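Local atomic coordinates of putative esterase (Uncultured bacterium, PDB entry 7C4D), a protein that probably hydrolyses carboxylic esters as a serine esterase of the alpha/beta hydrolase fold. Residues 175-180 against 187-192. Numbering follows the deposited sequence.
Sequences LKNIER and RWKINI
Ile178 CD1 sits over the centre of the Trp188 six-membered ring, 3.9 Å from its centroid and 3° off the ring normal. This is a CH-pi contact. Ile192 CD1 lies against the opposite face, offset toward the rim, so the indole is sandwiched between two isoleucine methyls. The carboxylate of Glu179 and the guanidinium of Arg187 are turned 84° apart. The two side chains nevertheless run side by side the same way, and OE2 of Glu179 forms a salt bridge with NE of Arg187 at 2.9 Å. The antiparallel pairing puts both on the sheet face that Ile178 and Trp188 do not use. In each, CG lies between backbone N and carbonyl carbon, which helps to set the shared course that brings OE2 to NE.

The backbones form an antiparallel beta hairpin. Glu179 and Arg187 are a hydrogen-bonded pair, with Glu179 N to Arg187 O at 3.0 Å and Arg187 N to Glu179 O at 3.1 Å. Ile178 and Trp188 are the adjoining non-hydrogen-bonded pair. Just past the strands, Lys189 N gives one more backbone bond, to Asn177 O, 2.9 Å and nearly straight at 173°. The extended Lys189 side chain passes over that carbonyl, and NZ bonds Lys176 O at 3.1 Å, in the carbonyl plane. Cutting Lys189 back to an alanine removes NZ and is likely to leave Lys176 O without this donor and the Asn177 carbonyl less covered.

The Asn177 and Ile190 side chains cross at about a right angle, Asn177 CB 3.9 Å from Ile190 CD1. Asn177 ND2 bonds the backbone oxygens of Tyr33 and Leu174.

The hairpin follows helix 168-175 and leads into helix 192-196, where Asn191 is the N-cap. Ile178 packs on Ile157 of helix 154-164, and Trp188 on Leu143 of helix 131-144. All lie between core strands 113-119 and 217-222, consistent with the cap of alpha/beta hydrolases.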
loop_
_atom_site.group_PDB
_atom_site.type_symbol
_atom_site.label_atom_id
_atom_site.label_comp_id
_atom_site.label_asym_id
_atom_site.label_seq_id
_atom_site.Cartn_x
_atom_site.Cartn_y
_atom_site.Cartn_z
ATOM N N LEU A 175 -0.603 -15.377 -2.029
ATOM C CA LEU A 175 0.276 -16.442 -2.480
ATOM C C LEU A 175 1.359 -15.889 -3.400
ATOM O O LEU A 175 2.270 -16.623 -3.797
ATOM C CB LEU A 175 -0.548 -17.481 -3.255
ATOM C CG LEU A 175 -1.243 -18.581 -2.455
ATOM C CD1 LEU A 175 -2.099 -19.421 -3.381
ATOM C CD2 LEU A 175 -0.240 -19.456 -1.713
ATOM N N LYS A 176 1.247 -14.614 -3.791
ATOM C CA LYS A 176 2.375 -14.061 -4.515
ATOM C C LYS A 176 3.528 -13.858 -3.543
ATOM O O LYS A 176 4.616 -13.527 -4.003
ATOM C CB LYS A 176 2.032 -12.728 -5.181
ATOM C CG LYS A 176 1.270 -12.835 -6.480
ATOM C CD LYS A 176 0.631 -11.510 -6.786
ATOM C CE LYS A 176 -0.696 -11.656 -7.488
ATOM N NZ LYS A 176 -1.388 -10.347 -7.579
ATOM N N ASN A 177 3.288 -14.052 -2.228
ATOM C CA ASN A 177 4.296 -13.774 -1.204
ATOM C C ASN A 177 5.093 -15.015 -0.834
ATOM O O ASN A 177 6.057 -14.938 -0.055
ATOM C CB ASN A 177 3.698 -13.182 0.060
ATOM C CG ASN A 177 3.333 -11.739 -0.176
ATOM O OD1 ASN A 177 4.209 -10.880 -0.219
ATOM N ND2 ASN A 177 2.059 -11.488 -0.404
ATOM N N ILE A 178 4.673 -16.149 -1.393
ATOM C CA ILE A 178 5.443 -17.361 -1.172
ATOM C C ILE A 178 6.420 -17.575 -2.337
ATOM O O ILE A 178 6.032 -17.509 -3.488
ATOM C CB ILE A 178 4.499 -18.533 -0.821
ATOM C CG1 ILE A 178 5.197 -19.593 0.032
ATOM C CG2 ILE A 178 3.773 -19.104 -2.034
ATOM C CD1 ILE A 178 4.322 -20.147 1.119
ATOM N N GLU A 179 7.710 -17.750 -2.027
ATOM C CA GLU A 179 8.774 -17.883 -3.013
ATOM C C GLU A 179 9.537 -19.191 -2.782
ATOM O O GLU A 179 9.307 -19.854 -1.771
ATOM C CB GLU A 179 9.720 -16.687 -2.901
ATOM C CG GLU A 179 10.334 -16.517 -1.521
ATOM C CD GLU A 179 11.688 -15.822 -1.520
ATOM O OE1 GLU A 179 12.111 -15.356 -2.594
ATOM O OE2 GLU A 179 12.322 -15.746 -0.449
ATOM N N ARG A 180 10.434 -19.556 -3.720
ATOM C CA ARG A 180 11.313 -20.719 -3.599
ATOM C C ARG A 180 12.615 -20.293 -2.919
ATOM O O ARG A 180 13.106 -19.194 -3.170
ATOM C CB ARG A 180 11.610 -21.320 -4.979
ATOM C CG ARG A 180 11.420 -22.830 -5.083
ATOM C CD ARG A 180 10.066 -23.253 -5.638
ATOM N NE ARG A 180 10.033 -23.422 -7.092
ATOM C CZ ARG A 180 8.943 -23.362 -7.864
ATOM N NH1 ARG A 180 7.754 -23.117 -7.335
ATOM N NH2 ARG A 180 9.046 -23.526 -9.172
ATOM N N ARG A 187 9.181 -20.678 1.236
ATOM C CA ARG A 187 9.287 -19.733 2.338
ATOM C C ARG A 187 8.427 -18.502 2.060
ATOM O O ARG A 187 8.151 -18.168 0.907
ATOM C CB ARG A 187 10.743 -19.322 2.567
ATOM C CG ARG A 187 11.488 -18.915 1.303
ATOM C CD ARG A 187 12.827 -18.288 1.631
ATOM N NE ARG A 187 12.636 -16.957 2.190
ATOM C CZ ARG A 187 13.352 -16.432 3.181
ATOM N NH1 ARG A 187 13.090 -15.209 3.612
ATOM N NH2 ARG A 187 14.321 -17.131 3.748
ATOM N N TRP A 188 8.000 -17.829 3.133
ATOM C CA TRP A 188 7.394 -16.517 3.003
ATOM C C TRP A 188 8.503 -15.508 2.743
ATOM O O TRP A 188 9.519 -15.526 3.428
ATOM C CB TRP A 188 6.611 -16.140 4.260
ATOM C CG TRP A 188 5.403 -16.988 4.514
ATOM C CD1 TRP A 188 5.227 -17.894 5.523
ATOM C CD2 TRP A 188 4.184 -17.001 3.746
ATOM N NE1 TRP A 188 3.985 -18.465 5.430
ATOM C CE2 TRP A 188 3.319 -17.943 4.352
ATOM C CE3 TRP A 188 3.732 -16.314 2.617
ATOM C CZ2 TRP A 188 2.046 -18.221 3.848
ATOM C CZ3 TRP A 188 2.461 -16.572 2.139
ATOM C CH2 TRP A 188 1.632 -17.523 2.736
ATOM N N LYS A 189 8.300 -14.614 1.769
ATOM C CA LYS A 189 9.289 -13.564 1.584
ATOM C C LYS A 189 8.974 -12.374 2.483
ATOM O O LYS A 189 9.855 -11.551 2.706
ATOM C CB LYS A 189 9.431 -13.134 0.118
ATOM C CG LYS A 189 8.193 -12.544 -0.532
ATOM C CD LYS A 189 8.157 -12.813 -2.016
ATOM C CE LYS A 189 7.396 -11.761 -2.783
ATOM N NZ LYS A 189 7.397 -12.076 -4.224
ATOM N N ILE A 190 7.724 -12.283 2.954
ATOM C CA ILE A 190 7.271 -11.226 3.863
ATOM C C ILE A 190 7.506 -11.582 5.337
ATOM O O ILE A 190 7.311 -12.716 5.755
ATOM C CB ILE A 190 5.785 -10.905 3.617
ATOM C CG1 ILE A 190 4.930 -12.173 3.585
ATOM C CG2 ILE A 190 5.624 -10.086 2.348
ATOM C CD1 ILE A 190 3.447 -11.912 3.700
ATOM N N ASN A 191 7.828 -10.562 6.139
ATOM C CA ASN A 191 8.030 -10.678 7.576
ATOM C C ASN A 191 6.692 -10.690 8.314
ATOM O O ASN A 191 6.294 -9.683 8.914
ATOM C CB ASN A 191 8.916 -9.545 8.073
ATOM C CG ASN A 191 9.436 -9.732 9.479
ATOM O OD1 ASN A 191 9.016 -10.646 10.178
ATOM N ND2 ASN A 191 10.341 -8.854 9.886
ATOM N N ILE A 192 6.003 -11.839 8.229
ATOM C CA ILE A 192 4.707 -12.079 8.848
ATOM C C ILE A 192 4.755 -11.774 10.351
ATOM O O ILE A 192 3.796 -11.263 10.918
ATOM C CB ILE A 192 4.246 -13.520 8.549
ATOM C CG1 ILE A 192 4.426 -13.826 7.059
ATOM C CG2 ILE A 192 2.838 -13.804 9.058
ATOM C CD1 ILE A 192 3.331 -14.637 6.438
#